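Local coordinates for protein NALP (PDB 1UYN) that forms, as the translocator domain of an autotransporter, an outer-membrane beta-barrel pore through which its passenger protease domain reaches the bacterial surface, at residues A[68-74]-A[86-92]. Sequence-based numbering, arbitrary orientation.
Sequences STQTVGI and ATLGMGR. With CXE (pentaethylene glycol monodecyl ether), chain B.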
ATOM      1  N   SER A  68       8.689   5.748   2.304  1.00 20.33           N
ATOM      2  CA  SER A  68       8.696   6.483   1.069  1.00 20.61           C
ATOM      3  C   SER A  68       8.706   5.538  -0.127  1.00 20.63           C
ATOM      4  O   SER A  68       9.526   4.650  -0.202  1.00 21.51           O
ATOM      5  CB  SER A  68       9.965   7.297   1.039  1.00 20.42           C
ATOM      6  OG  SER A  68       9.938   8.193  -0.048  1.00 22.73           O
ATOM      7  N   THR A  69       7.866   5.787  -1.109  1.00 20.62           N
ATOM      8  CA  THR A  69       7.780   4.930  -2.283  1.00 20.62           C
ATOM      9  C   THR A  69       7.740   5.774  -3.518  1.00 20.63           C
ATOM     10  O   THR A  69       6.852   6.587  -3.644  1.00 20.31           O
ATOM     11  CB  THR A  69       6.477   4.128  -2.231  1.00 21.15           C
ATOM     12  OG1 THR A  69       6.395   3.429  -0.987  1.00 19.73           O
ATOM     13  CG2 THR A  69       6.471   3.019  -3.313  1.00 21.85           C
ATOM     14  N   GLN A  70       8.701   5.600  -4.427  1.00 21.85           N
ATOM     15  CA  GLN A  70       8.608   6.208  -5.767  1.00 22.28           C
ATOM     16  C   GLN A  70       8.046   5.193  -6.730  1.00 21.35           C
ATOM     17  O   GLN A  70       8.430   4.029  -6.704  1.00 21.32           O
ATOM     18  CB  GLN A  70       9.934   6.707  -6.293  1.00 22.79           C
ATOM     19  CG  GLN A  70      10.867   7.339  -5.238  1.00 27.72           C
ATOM     20  CD  GLN A  70      10.207   8.400  -4.417  1.00 32.27           C
ATOM     21  OE1 GLN A  70       9.829   9.444  -4.943  1.00 37.27           O
ATOM     22  NE2 GLN A  70      10.061   8.145  -3.124  1.00 33.75           N
ATOM     23  N   THR A  71       7.098   5.633  -7.542  1.00 20.43           N
ATOM     24  CA  THR A  71       6.490   4.781  -8.540  1.00 19.89           C
ATOM     25  C   THR A  71       6.469   5.496  -9.859  1.00 19.01           C
ATOM     26  O   THR A  71       6.204   6.693  -9.913  1.00 19.68           O
ATOM     27  CB  THR A  71       5.040   4.416  -8.129  1.00 19.69           C
ATOM     28  OG1 THR A  71       4.287   5.616  -7.866  1.00 19.89           O
ATOM     29  CG2 THR A  71       5.042   3.651  -6.802  1.00 19.80           C
ATOM     30  N   VAL A  72       6.745   4.755 -10.915  1.00 18.37           N
ATOM     31  CA  VAL A  72       6.443   5.180 -12.268  1.00 18.17           C
ATOM     32  C   VAL A  72       5.457   4.170 -12.826  1.00 18.25           C
ATOM     33  O   VAL A  72       5.523   2.999 -12.493  1.00 17.48           O
ATOM     34  CB  VAL A  72       7.681   5.272 -13.112  1.00 17.85           C
ATOM     35  CG1 VAL A  72       7.333   5.552 -14.549  1.00 19.85           C
ATOM     36  CG2 VAL A  72       8.557   6.378 -12.617  1.00 18.01           C
ATOM     37  N   GLY A  73       4.533   4.637 -13.667  1.00 18.65           N
ATOM     38  CA  GLY A  73       3.409   3.813 -14.090  1.00 18.58           C
ATOM     39  C   GLY A  73       2.758   4.302 -15.372  1.00 18.70           C
ATOM     40  O   GLY A  73       2.883   5.435 -15.737  1.00 18.39           O
ATOM     41  N   ILE A  74       2.121   3.410 -16.099  1.00 19.34           N
ATOM     42  CA  ILE A  74       1.257   3.825 -17.162  1.00 20.74           C
ATOM     43  C   ILE A  74      -0.122   3.305 -16.942  1.00 20.97           C
ATOM     44  O   ILE A  74      -0.301   2.289 -16.283  1.00 20.44           O
ATOM     45  CB  ILE A  74       1.769   3.382 -18.538  1.00 21.10           C
ATOM     46  CG1 ILE A  74       1.811   1.866 -18.619  1.00 21.65           C
ATOM     47  CG2 ILE A  74       3.130   4.039 -18.820  1.00 21.73           C
ATOM     48  CD1 ILE A  74       2.531   1.382 -19.798  1.00 22.75           C
ATOM     49  N   ALA A  86      -0.065  -0.540 -15.205  1.00 16.96           N
ATOM     50  CA  ALA A  86       1.094  -1.257 -14.802  1.00 16.80           C
ATOM     51  C   ALA A  86       2.021  -0.205 -14.188  1.00 17.10           C
ATOM     52  O   ALA A  86       2.286   0.861 -14.756  1.00 15.27           O
ATOM     53  CB  ALA A  86       1.710  -1.964 -15.993  1.00 16.97           C
ATOM     54  N   THR A  87       2.503  -0.528 -12.995  1.00 18.27           N
ATOM     55  CA  THR A  87       3.337   0.385 -12.218  1.00 18.98           C
ATOM     56  C   THR A  87       4.490  -0.363 -11.605  1.00 18.87           C
ATOM     57  O   THR A  87       4.399  -1.538 -11.253  1.00 18.51           O
ATOM     58  CB  THR A  87       2.505   1.091 -11.131  1.00 18.13           C
ATOM     59  OG1 THR A  87       1.808   2.199 -11.725  1.00 19.81           O
ATOM     60  CG2 THR A  87       3.393   1.750 -10.096  1.00 17.53           C
ATOM     61  N   LEU A  88       5.594   0.338 -11.527  1.00 19.80           N
ATOM     62  CA  LEU A  88       6.792  -0.177 -10.902  1.00 20.55           C
ATOM     63  C   LEU A  88       7.160   0.747  -9.762  1.00 19.98           C
ATOM     64  O   LEU A  88       7.124   1.959  -9.875  1.00 17.07           O
ATOM     65  CB  LEU A  88       7.889  -0.288 -11.915  1.00 21.05           C
ATOM     66  CG  LEU A  88       8.679  -1.574 -11.787  1.00 26.39           C
ATOM     67  CD1 LEU A  88       9.079  -2.177 -13.147  1.00 28.27           C
ATOM     68  CD2 LEU A  88       9.923  -1.219 -10.940  1.00 29.32           C
ATOM     69  N   GLY A  89       7.449   0.121  -8.626  1.00 21.09           N
ATOM     70  CA  GLY A  89       7.550   0.816  -7.371  1.00 21.27           C
ATOM     71  C   GLY A  89       8.810   0.362  -6.704  1.00 21.77           C
ATOM     72  O   GLY A  89       9.053  -0.846  -6.603  1.00 20.86           O
ATOM     73  N   MET A  90       9.584   1.354  -6.254  1.00 22.30           N
ATOM     74  CA  MET A  90      10.701   1.158  -5.357  1.00 22.68           C
ATOM     75  C   MET A  90      10.465   1.897  -4.040  1.00 21.99           C
ATOM     76  O   MET A  90      10.144   3.079  -3.996  1.00 21.61           O
ATOM     77  CB  MET A  90      11.987   1.533  -6.059  1.00 23.42           C
ATOM     78  CG  MET A  90      12.153   0.667  -7.324  1.00 29.19           C
ATOM     79  SD  MET A  90      13.781   0.658  -8.260  1.00 45.43           S
ATOM     80  CE  MET A  90      13.347  -0.335  -9.886  1.00 42.69           C
ATOM     81  N   GLY A  91      10.592   1.142  -2.960  1.00 21.71           N
ATOM     82  CA  GLY A  91      10.252   1.580  -1.631  1.00 21.34           C
ATOM     83  C   GLY A  91      11.415   1.556  -0.655  1.00 21.15           C
ATOM     84  O   GLY A  91      12.326   0.759  -0.720  1.00 20.57           O
ATOM     85  N   ARG A  92      11.371   2.471   0.274  1.00 21.19           N
ATOM     86  CA  ARG A  92      12.245   2.400   1.396  1.00 21.99           C
ATOM     87  C   ARG A  92      11.391   2.775   2.581  1.00 20.76           C
ATOM     88  O   ARG A  92      10.736   3.794   2.570  1.00 19.82           O
ATOM     89  CB  ARG A  92      13.405   3.365   1.226  1.00 22.83           C
ATOM     90  CG  ARG A  92      14.015   3.789   2.535  1.00 26.82           C
ATOM     91  CD  ARG A  92      15.312   3.123   2.862  1.00 31.40           C
ATOM     92  NE  ARG A  92      16.414   3.985   2.435  1.00 35.51           N
ATOM     93  CZ  ARG A  92      17.634   3.536   2.166  1.00 38.96           C
ATOM     94  NH1 ARG A  92      17.923   2.226   2.296  1.00 39.23           N
ATOM     95  NH2 ARG A  92      18.567   4.406   1.772  1.00 39.84           N
TER
HETATM   96  C1  CXE B2085      13.153   5.216  -3.009  0.50 64.07           C
HETATM   97  C2  CXE B2085      14.060   5.596  -4.168  0.50 63.99           C
HETATM   98  C3  CXE B2085      13.630   4.978  -5.502  1.00 62.77           C
HETATM   99  C4  CXE B2085      14.031   5.834  -6.707  1.00 61.59           C
HETATM  100  C5  CXE B2085      13.714   5.127  -8.025  1.00 60.94           C
HETATM  101  C6  CXE B2085      12.448   5.599  -8.764  1.00 59.54           C
HETATM  102  C7  CXE B2085      11.467   4.453  -9.110  1.00 58.42           C
HETATM  103  C8  CXE B2085      11.117   4.381 -10.602  1.00 57.36           C
HETATM  104  C9  CXE B2085      10.897   2.974 -11.201  1.00 56.10           C
HETATM  105  C10 CXE B2085      11.661   2.792 -12.530  1.00 54.95           C
HETATM  106  O11 CXE B2085      10.937   2.119 -13.567  1.00 52.40           O
HETATM  107  C12 CXE B2085      10.073   2.999 -14.285  1.00 53.43           C
HETATM  108  C13 CXE B2085       9.235   2.285 -15.351  1.00 54.70           C
HETATM  109  O14 CXE B2085       7.967   1.694 -14.919  1.00 55.07           O
HETATM  110  C15 CXE B2085       7.005   1.593 -16.005  1.00 53.86           C
HETATM  111  C16 CXE B2085       5.910   0.530 -15.837  1.00 52.65           C
HETATM  112  O17 CXE B2085       6.034  -0.552 -16.770  1.00 50.61           O
HETATM  113  C18 CXE B2085       5.294  -0.413 -17.988  1.00 50.27           C
HETATM  114  C19 CXE B2085       5.433  -1.675 -18.843  1.00 49.56           C
HETATM  115  O20 CXE B2085       4.787  -1.535 -20.125  1.00 49.26           O
HETATM  116  C21 CXE B2085       4.551  -2.800 -20.763  1.00 48.64           C
HETATM  117  C22 CXE B2085       4.679  -2.737 -22.282  1.00 47.47           C
HETATM  118  O23 CXE B2085       3.384  -2.709 -22.883  1.00 46.66           O
HETATM  119  C24 CXE B2085       2.993  -3.834 -23.681  1.00 46.17           C
HETATM  120  C25 CXE B2085       1.589  -3.650 -24.280  1.00 45.42           C
HETATM  121  O26 CXE B2085       0.615  -4.386 -23.542  1.00 43.34           O
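Ala-86, Ser-68 and Met-90 bury the most surface where strands 62-79 and 82-97 pair as an antiparallel hairpin in the barrel wall. Ala-86 forms a hydrogen-bonded pair with Ile-74 (Ala-86 N to Ile-74 O 3.0 Å); its short methyl projects little from the sheet beside Ile-74, whose CD1 reaches 3.7 Å from O20 of the detergent CXE. At the far end Ser-68 N bonds Arg-92 O at 2.8 Å, while the serine hydroxyl turns to Gln-51. Between them Met-90 pairs with Gln-70, its flexible thioether chain leading away toward Ile-107. CXE follows the outward face, apolar from Val-72, Ile-74, Ala-86 and Leu-88 to Met-90; Gln-70 lays CG 3.6 Å from its C3 but hydrogen-bonds OE1 to Thr-49. Inward, Thr-69 OG1 is hydrogen-bonded to Arg-28 of helix 12-34, inside the barrel, and Gly-73 CA admits Thr-87 OG1 to 3.3 Å, where a side chain would clash. Eight bonds thus satisfy alternate peptide groups, strands 43-57 and 100-117 taking others, so apolar side chains can meet lipid while threonines and glycines face the hydrophilic pore.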